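Local atomic coordinates of kinesin-like protein (PDB entry 5X3E), a protein that probably works as a kinesin-6 motor, using ATP hydrolysis to move along microtubules, and is captured here in the apo state. Residues Val39-Pro44 with Asp91-Val96; Leu106-Gly111 with Ile301-Ala306; Val157-Phe162 with Ser267-Glu272. One frame throughout, in Å; residues are numbered along the deposited sequence.

The three contacts lie in the kinesin motor domain, of the P-loop NTPase clan. Interactions 1 and 2 sit at the two ends of helix 93-109, with centres about 26 Å apart. Both reach the main mixed sheet: interaction 1 at strand 37-42, interaction 2 at strand 296-307. Strands 404-411, 114-119 and 325-333 run between these two, so one helix spans much of the sheet, held at both ends. Interaction 1 closes before the other two open. Interaction 3 then falls between the two halves of interaction 2, and joins the loop before strand 162-165 to helix 267-281. Its centre is about 15 Å from that of interaction 2, and F162 packs on V304 and A306.

Interaction 1: residues Val39-Pro44 with Asp91-Val96; sequences VCRLCP and DGQATV
The guanidinium of R41 has CG2 of V96 over one face and OE1 of Q93 at its edge. The methyl stands 3.5 Å above the guanidinium plane, offset toward the rim, with R41 NE 3.6 Å from V96 CG2. The backbone O of D91 also lies near the plane, beside NH2. The guanidinium and the Q93 amide are nearly coplanar, 26° apart.

R41 meets Q93 end-on. NH1 and NH2 both donate to the one oxygen: R41 NH1 to Q93 OE1 is 2.9 Å, and R41 NH2 to Q93 OE1 is also 2.9 Å. The NH1 donor lies in the carbonyl plane of the amide, whereas NH2 is tilted from it by 30°. R41 can reach this far because its chain is extended from CG to NE. Q93 starts out pointing away, but a bend at chi2 (-74°) turns its oxygen back to the arginine.

The contact joins strand 37-42 to the first turn of helix 93-109, and F87 packs on both R41 and V96. NH1 of R41 also bonds OG1 of T129, close to the probable P-loop. NE2 of Q93 bonds O of Y128 and of G138, which fixes which way round the amide sits. A buried arginine is thus matched across the contact by a neutral amide oxygen. Its positive charge probably polarises that carbonyl.

Interaction 2: residues Leu106-Gly111 with Ile301-Ala306; sequences LNLLKG and IKLVMA. With SO4 (sulfate ion), chain C.
L303 meets L108 and L109 where strand 296-307 packs against the C-terminal end of helix 93-109. This is helix-on-sheet packing in the P-loop NTPase fold of the motor domain. The helix ends in a Schellman motif: G111, with positive phi, is its C-prime residue, Q112 N bonds N107 O and G111 N bonds L108 O.

L303 can be followed outward from the strand. L303 CB lies 4.0 Å from L108 CD1, with L108 CG only slightly farther away. CG stands anti to the backbone N (chi1 -178°), which carries the branched end up to the helix. There CD2 touches two residues at once. L303 CD2 is 3.8 Å from L108 O and 4.0 Å from L109 CD1. The side chain therefore rests on two successive residues at the end of the helix, crossing both leucines at a slant.

L108 reaches on along the strand, and L108 CD1 comes 4.2 Å from I301 O. I149 of helix 141-152 packs on both L108 and I301, so that helix also covers this part of the sheet. The carbonyl of L108 is well supplied, since OG of S327 bonds it as well as G111 N.

K302 points away from helix 93-109. Its chain is extended, and NZ pairs with D261. The same K302 NZ also holds O1 of a sulfate, probably from the crystallisation liquor, at 2.7 Å.

Interaction 3: residues Val157-Phe162 with Ser267-Glu272; sequences VEKCIF and SEEALE. With SO4 (sulfate ion), chain F.
K159 and E269 reach for each other from opposite directions on extended chains. K159 NZ bonds E269 OE1 at 2.6 Å in a salt bridge. The lysine approaches on the syn side of that oxygen, 30° out of the carboxylate plane. The other oxygen is near too, with K159 NZ 3.1 Å from E269 OE2. A sulfate, probably from the crystallisation liquor, lies alongside the lysine chain, by CG and CD.

The next shell holds the glutamate. R189 forms a second salt bridge to OE1, so two cations share that oxygen. OE2 accepts from the backbone N of S265, and OG of S266 bonds the backbone N of E269. These bonds hold E269 at the first turn of helix 267-281. With an alanine here in place of K159, E269 would probably be left with R189 as its cation, and the salt bridge from turn to helix would be lost.

K159 is itself placed by a type II turn from E158 to I161. R182 of helix 175-187 fastens that turn, bonding K159 O and pairing with E158. The whole is a surface salt bridge, in which a beta turn of the kinesin motor domain is pinned to the start of a helix.

Interaction 1: residues Val39-Pro44 with Asp91-Val96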
loop_
_atom_site.group_PDB
_atom_site.type_symbol
_atom_site.label_atom_id
_atom_site.label_comp_id
_atom_site.label_asym_id
_atom_site.label_seq_id
_atom_site.Cartn_x
_atom_site.Cartn_y
_atom_site.Cartn_z
ATOM N N VAL A 39 -1.528 -13.655 4.403
ATOM C CA VAL A 39 -2.888 -14.125 4.627
ATOM C C VAL A 39 -3.536 -14.339 3.266
ATOM O O VAL A 39 -3.076 -13.832 2.239
ATOM C CB VAL A 39 -3.730 -13.159 5.485
ATOM C CG1 VAL A 39 -3.000 -12.812 6.775
ATOM C CG2 VAL A 39 -4.091 -11.908 4.695
ATOM N N CYS A 40 -4.607 -15.120 3.267
ATOM C CA CYS A 40 -5.271 -15.529 2.041
ATOM C C CYS A 40 -6.768 -15.279 2.175
ATOM O O CYS A 40 -7.345 -15.486 3.248
ATOM C CB CYS A 40 -4.977 -17.004 1.738
ATOM S SG CYS A 40 -5.721 -17.632 0.228
ATOM N N ARG A 41 -7.392 -14.825 1.089
ATOM C CA ARG A 41 -8.813 -14.491 1.090
ATOM C C ARG A 41 -9.493 -15.135 -0.108
ATOM O O ARG A 41 -9.142 -14.842 -1.256
ATOM C CB ARG A 41 -9.046 -12.979 1.068
ATOM C CG ARG A 41 -10.522 -12.634 1.072
ATOM C CD ARG A 41 -10.780 -11.160 0.867
ATOM N NE ARG A 41 -12.114 -10.801 1.335
ATOM C CZ ARG A 41 -12.652 -9.594 1.208
ATOM N NH1 ARG A 41 -11.970 -8.624 0.617
ATOM N NH2 ARG A 41 -13.873 -9.360 1.669
ATOM N N LEU A 42 -10.483 -15.986 0.166
ATOM C CA LEU A 42 -11.261 -16.620 -0.889
ATOM C C LEU A 42 -12.408 -15.704 -1.313
ATOM O O LEU A 42 -13.106 -15.136 -0.465
ATOM C CB LEU A 42 -11.834 -17.955 -0.401
ATOM C CG LEU A 42 -10.939 -18.996 0.283
ATOM C CD1 LEU A 42 -11.635 -20.357 0.308
ATOM C CD2 LEU A 42 -9.567 -19.092 -0.334
ATOM N N CYS A 43 -12.605 -15.565 -2.614
ATOM C CA CYS A 43 -13.747 -14.800 -3.087
ATOM C C CYS A 43 -14.986 -15.697 -3.143
ATOM O O CYS A 43 -14.877 -16.924 -3.072
ATOM C CB CYS A 43 -13.453 -14.209 -4.462
ATOM S SG CYS A 43 -13.042 -15.444 -5.683
ATOM N N PRO A 44 -16.182 -15.112 -3.248
ATOM C CA PRO A 44 -17.390 -15.941 -3.362
ATOM C C PRO A 44 -17.344 -16.853 -4.584
ATOM O O PRO A 44 -16.919 -16.450 -5.670
ATOM C CB PRO A 44 -18.522 -14.910 -3.462
ATOM C CG PRO A 44 -17.842 -13.599 -3.780
ATOM C CD PRO A 44 -16.522 -13.686 -3.097
ATOM N N ASP A 91 -16.316 -14.029 5.444
ATOM C CA ASP A 91 -15.591 -12.930 6.071
ATOM C C ASP A 91 -15.747 -11.669 5.224
ATOM O O ASP A 91 -15.266 -11.614 4.087
ATOM C CB ASP A 91 -14.120 -13.300 6.242
ATOM C CG ASP A 91 -13.903 -14.365 7.306
ATOM O OD1 ASP A 91 -14.384 -14.191 8.444
ATOM O OD2 ASP A 91 -13.250 -15.385 7.001
ATOM N N GLY A 92 -16.403 -10.647 5.781
ATOM C CA GLY A 92 -16.668 -9.421 5.055
ATOM C C GLY A 92 -15.516 -8.421 5.121
ATOM O O GLY A 92 -14.449 -8.684 5.676
ATOM N N GLN A 93 -15.757 -7.247 4.530
ATOM C CA GLN A 93 -14.716 -6.227 4.427
ATOM C C GLN A 93 -14.233 -5.790 5.804
ATOM O O GLN A 93 -13.025 -5.665 6.043
ATOM C CB GLN A 93 -15.243 -5.020 3.655
ATOM C CG GLN A 93 -15.698 -5.310 2.242
ATOM C CD GLN A 93 -14.551 -5.550 1.293
ATOM O OE1 GLN A 93 -13.807 -6.521 1.423
ATOM N NE2 GLN A 93 -14.399 -4.656 0.326
ATOM N N ALA A 94 -15.171 -5.527 6.716
ATOM C CA ALA A 94 -14.810 -5.069 8.053
ATOM C C ALA A 94 -13.917 -6.081 8.761
ATOM O O ALA A 94 -12.971 -5.701 9.461
ATOM C CB ALA A 94 -16.072 -4.801 8.869
ATOM N N THR A 95 -14.201 -7.374 8.593
ATOM C CA THR A 95 -13.371 -8.393 9.231
ATOM C C THR A 95 -11.975 -8.422 8.626
ATOM O O THR A 95 -10.978 -8.501 9.354
ATOM C CB THR A 95 -14.036 -9.767 9.124
ATOM O OG1 THR A 95 -15.277 -9.757 9.841
ATOM C CG2 THR A 95 -13.133 -10.842 9.700
ATOM N N VAL A 96 -11.888 -8.357 7.295
ATOM C CA VAL A 96 -10.589 -8.285 6.633
ATOM C C VAL A 96 -9.818 -7.062 7.111
ATOM O O VAL A 96 -8.658 -7.163 7.518
ATOM C CB VAL A 96 -10.761 -8.273 5.104
ATOM C CG1 VAL A 96 -9.428 -7.966 4.425
ATOM C CG2 VAL A 96 -11.294 -9.603 4.631
#

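Interaction 2: residues Leu106-Gly111 with Ile301-Ala306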
loop_
_atom_site.group_PDB
_atom_site.type_symbol
_atom_site.label_atom_id
_atom_site.label_comp_id
_atom_site.label_asym_id
_atom_site.label_seq_id
_atom_site.Cartn_x
_atom_site.Cartn_y
_atom_site.Cartn_z
ATOM N N LEU A 106 -1.691 1.212 13.627
ATOM C CA LEU A 106 -1.047 1.386 14.922
ATOM C C LEU A 106 0.456 1.583 14.754
ATOM O O LEU A 106 1.069 2.386 15.469
ATOM C CB LEU A 106 -1.348 0.190 15.826
ATOM C CG LEU A 106 -2.807 0.052 16.269
ATOM C CD1 LEU A 106 -3.028 -1.251 17.028
ATOM C CD2 LEU A 106 -3.233 1.249 17.107
ATOM N N ASN A 107 1.066 0.854 13.814
ATOM C CA ASN A 107 2.466 1.098 13.479
ATOM C C ASN A 107 2.679 2.536 13.022
ATOM O O ASN A 107 3.586 3.226 13.504
ATOM C CB ASN A 107 2.924 0.121 12.395
ATOM C CG ASN A 107 3.648 -1.077 12.960
ATOM O OD1 ASN A 107 4.325 -0.983 13.984
ATOM N ND2 ASN A 107 3.512 -2.216 12.295
ATOM N N LEU A 108 1.832 3.009 12.100
ATOM C CA LEU A 108 1.965 4.367 11.576
ATOM C C LEU A 108 1.940 5.403 12.694
ATOM O O LEU A 108 2.731 6.354 12.684
ATOM C CB LEU A 108 0.847 4.645 10.572
ATOM C CG LEU A 108 0.882 5.987 9.836
ATOM C CD1 LEU A 108 1.967 5.971 8.785
ATOM C CD2 LEU A 108 -0.468 6.289 9.205
ATOM N N LEU A 109 1.029 5.245 13.660
ATOM C CA LEU A 109 0.952 6.192 14.767
ATOM C C LEU A 109 2.200 6.127 15.637
ATOM O O LEU A 109 2.561 7.125 16.276
ATOM C CB LEU A 109 -0.304 5.938 15.606
ATOM C CG LEU A 109 -1.644 6.554 15.169
ATOM C CD1 LEU A 109 -1.450 7.919 14.534
ATOM C CD2 LEU A 109 -2.390 5.666 14.216
ATOM N N LYS A 110 2.861 4.970 15.681
ATOM C CA LYS A 110 4.102 4.794 16.422
ATOM C C LYS A 110 5.324 5.281 15.653
ATOM O O LYS A 110 6.451 5.084 16.120
ATOM C CB LYS A 110 4.293 3.317 16.778
ATOM C CG LYS A 110 3.367 2.773 17.840
ATOM C CD LYS A 110 3.466 1.249 17.884
ATOM C CE LYS A 110 4.917 0.772 17.867
ATOM N NZ LYS A 110 5.039 -0.679 18.183
ATOM N N GLY A 111 5.137 5.903 14.490
ATOM C CA GLY A 111 6.271 6.360 13.713
ATOM C C GLY A 111 7.020 5.272 12.982
ATOM O O GLY A 111 8.190 5.464 12.634
ATOM N N ILE A 301 0.554 6.397 2.123
ATOM C CA ILE A 301 0.045 7.362 3.090
ATOM C C ILE A 301 1.188 7.738 4.017
ATOM O O ILE A 301 1.744 6.875 4.706
ATOM C CB ILE A 301 -1.142 6.792 3.881
ATOM C CG1 ILE A 301 -2.201 6.243 2.923
ATOM C CG2 ILE A 301 -1.730 7.859 4.796
ATOM C CD1 ILE A 301 -3.195 5.314 3.568
ATOM N N LYS A 302 1.554 9.015 4.020
ATOM C CA LYS A 302 2.651 9.515 4.835
ATOM C C LYS A 302 2.112 10.370 5.970
ATOM O O LYS A 302 1.356 11.320 5.740
ATOM C CB LYS A 302 3.636 10.329 3.998
ATOM C CG LYS A 302 4.254 9.559 2.857
ATOM C CD LYS A 302 5.201 10.441 2.069
ATOM C CE LYS A 302 5.840 9.659 0.933
ATOM N NZ LYS A 302 6.825 10.477 0.181
ATOM N N LEU A 303 2.525 10.044 7.187
ATOM C CA LEU A 303 2.196 10.835 8.364
ATOM C C LEU A 303 3.425 11.670 8.703
ATOM O O LEU A 303 4.384 11.172 9.299
ATOM C CB LEU A 303 1.777 9.935 9.522
ATOM C CG LEU A 303 1.359 10.653 10.803
ATOM C CD1 LEU A 303 0.170 11.542 10.520
ATOM C CD2 LEU A 303 1.041 9.650 11.901
ATOM N N VAL A 304 3.401 12.936 8.302
ATOM C CA VAL A 304 4.509 13.857 8.539
ATOM C C VAL A 304 4.298 14.509 9.903
ATOM O O VAL A 304 3.347 15.270 10.096
ATOM C CB VAL A 304 4.595 14.912 7.433
ATOM C CG1 VAL A 304 5.701 15.923 7.743
ATOM C CG2 VAL A 304 4.782 14.240 6.073
ATOM N N MET A 305 5.206 14.242 10.838
ATOM C CA MET A 305 5.076 14.702 12.214
ATOM C C MET A 305 6.239 15.609 12.600
ATOM O O MET A 305 7.336 15.508 12.044
ATOM C CB MET A 305 4.998 13.513 13.186
ATOM C CG MET A 305 3.671 12.769 13.139
ATOM S SD MET A 305 3.739 11.079 13.763
ATOM C CE MET A 305 4.443 11.359 15.370
ATOM N N ALA A 306 5.983 16.511 13.545
ATOM C CA ALA A 306 7.019 17.365 14.114
ATOM C C ALA A 306 6.611 17.738 15.530
ATOM O O ALA A 306 5.412 17.813 15.827
ATOM C CB ALA A 306 7.249 18.635 13.281
HETATM S S SO4 C . 7.357 8.416 -2.972
HETATM O O1 SO4 C . 7.912 8.908 -1.710
HETATM O O2 SO4 C . 6.341 7.401 -2.705
HETATM O O3 SO4 C . 8.417 7.818 -3.771
HETATM O O4 SO4 C . 6.769 9.519 -3.719
#

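Interaction 3: residues Val157-Phe162 with Ser267-Glu272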
loop_
_atom_site.group_PDB
_atom_site.type_symbol
_atom_site.label_atom_id
_atom_site.label_comp_id
_atom_site.label_asym_id
_atom_site.label_seq_id
_atom_site.Cartn_x
_atom_site.Cartn_y
_atom_site.Cartn_z
ATOM N N VAL A 157 -2.472 19.872 11.402
ATOM C CA VAL A 157 -2.412 21.302 11.118
ATOM C C VAL A 157 -3.018 21.648 9.769
ATOM O O VAL A 157 -3.296 20.770 8.947
ATOM C CB VAL A 157 -0.973 21.839 11.188
ATOM C CG1 VAL A 157 -0.610 22.060 12.592
ATOM C CG2 VAL A 157 0.000 20.861 10.539
ATOM N N GLU A 158 -3.203 22.942 9.532
ATOM C CA GLU A 158 -3.649 23.413 8.238
ATOM C C GLU A 158 -2.573 23.144 7.189
ATOM O O GLU A 158 -1.414 22.822 7.498
ATOM C CB GLU A 158 -3.949 24.907 8.288
ATOM C CG GLU A 158 -4.972 25.296 9.347
ATOM C CD GLU A 158 -4.999 26.792 9.617
ATOM O OE1 GLU A 158 -3.935 27.452 9.531
ATOM O OE2 GLU A 158 -6.098 27.304 9.900
ATOM N N LYS A 159 -2.974 23.295 5.932
ATOM C CA LYS A 159 -2.099 23.003 4.814
ATOM C C LYS A 159 -1.002 24.054 4.689
ATOM O O LYS A 159 -1.095 25.164 5.224
ATOM C CB LYS A 159 -2.908 22.956 3.515
ATOM C CG LYS A 159 -3.871 21.786 3.418
ATOM C CD LYS A 159 -4.570 21.823 2.074
ATOM C CE LYS A 159 -5.512 20.655 1.878
ATOM N NZ LYS A 159 -6.171 20.724 0.544
ATOM N N CYS A 160 0.062 23.665 3.985
ATOM C CA CYS A 160 1.175 24.522 3.598
ATOM C C CYS A 160 2.034 24.967 4.772
ATOM O O CYS A 160 2.884 25.852 4.605
ATOM C CB CYS A 160 0.693 25.741 2.804
ATOM S SG CYS A 160 -0.469 25.309 1.481
ATOM N N ILE A 161 1.837 24.389 5.956
ATOM C CA ILE A 161 2.809 24.557 7.029
ATOM C C ILE A 161 3.992 23.621 6.804
ATOM O O ILE A 161 5.124 24.061 6.567
ATOM C CB ILE A 161 2.148 24.333 8.403
ATOM C CG1 ILE A 161 1.047 25.369 8.638
ATOM C CG2 ILE A 161 3.176 24.442 9.515
ATOM C CD1 ILE A 161 0.061 24.984 9.724
ATOM N N PHE A 162 3.738 22.316 6.848
ATOM C CA PHE A 162 4.660 21.366 6.248
ATOM C C PHE A 162 4.537 21.451 4.733
ATOM O O PHE A 162 3.470 21.770 4.200
ATOM C CB PHE A 162 4.349 19.937 6.688
ATOM C CG PHE A 162 4.500 19.686 8.160
ATOM C CD1 PHE A 162 5.741 19.401 8.703
ATOM C CD2 PHE A 162 3.391 19.686 8.994
ATOM C CE1 PHE A 162 5.878 19.144 10.054
ATOM C CE2 PHE A 162 3.522 19.429 10.341
ATOM C CZ PHE A 162 4.766 19.160 10.873
ATOM N N SER A 267 -9.939 12.246 5.098
ATOM C CA SER A 267 -10.150 10.988 4.388
ATOM C C SER A 267 -10.843 11.244 3.062
ATOM O O SER A 267 -10.504 10.643 2.034
ATOM C CB SER A 267 -10.981 10.039 5.253
ATOM O OG SER A 267 -11.031 8.743 4.693
ATOM N N GLU A 268 -11.814 12.156 3.075
ATOM C CA GLU A 268 -12.517 12.548 1.861
ATOM C C GLU A 268 -11.576 13.145 0.824
ATOM O O GLU A 268 -11.590 12.742 -0.343
ATOM C CB GLU A 268 -13.612 13.548 2.230
ATOM C CG GLU A 268 -14.407 14.026 1.054
ATOM C CD GLU A 268 -15.099 12.904 0.327
ATOM O OE1 GLU A 268 -15.491 11.903 0.966
ATOM O OE2 GLU A 268 -15.254 13.025 -0.906
ATOM N N GLU A 269 -10.737 14.097 1.235
ATOM C CA GLU A 269 -9.818 14.721 0.289
ATOM C C GLU A 269 -8.810 13.709 -0.245
ATOM O O GLU A 269 -8.455 13.742 -1.430
ATOM C CB GLU A 269 -9.119 15.912 0.949
ATOM C CG GLU A 269 -8.175 16.667 0.041
ATOM C CD GLU A 269 -7.831 18.042 0.578
ATOM O OE1 GLU A 269 -7.922 19.023 -0.193
ATOM O OE2 GLU A 269 -7.479 18.144 1.773
ATOM N N ALA A 270 -8.347 12.796 0.614
ATOM C CA ALA A 270 -7.391 11.780 0.184
ATOM C C ALA A 270 -7.998 10.870 -0.872
ATOM O O ALA A 270 -7.323 10.475 -1.829
ATOM C CB ALA A 270 -6.917 10.961 1.387
ATOM N N LEU A 271 -9.273 10.520 -0.705
ATOM C CA LEU A 271 -9.953 9.695 -1.693
ATOM C C LEU A 271 -10.153 10.434 -3.006
ATOM O O LEU A 271 -10.137 9.805 -4.069
ATOM C CB LEU A 271 -11.295 9.224 -1.142
ATOM C CG LEU A 271 -11.201 8.031 -0.196
ATOM C CD1 LEU A 271 -12.524 7.804 0.517
ATOM C CD2 LEU A 271 -10.789 6.795 -0.977
ATOM N N GLU A 272 -10.380 11.753 -2.959
ATOM C CA GLU A 272 -10.456 12.528 -4.196
ATOM C C GLU A 272 -9.141 12.470 -4.956
ATOM O O GLU A 272 -9.126 12.368 -6.188
ATOM C CB GLU A 272 -10.832 13.981 -3.903
ATOM C CG GLU A 272 -12.270 14.190 -3.440
ATOM C CD GLU A 272 -12.601 15.656 -3.188
ATOM O OE1 GLU A 272 -11.739 16.522 -3.453
ATOM O OE2 GLU A 272 -13.728 15.939 -2.725
HETATM S S SO4 F . -6.636 23.615 5.311
HETATM O O1 SO4 F . -7.396 24.840 5.523
HETATM O O2 SO4 F . -7.056 22.592 6.262
HETATM O O3 SO4 F . -6.872 23.150 3.945
HETATM O O4 SO4 F . -5.221 23.900 5.512
#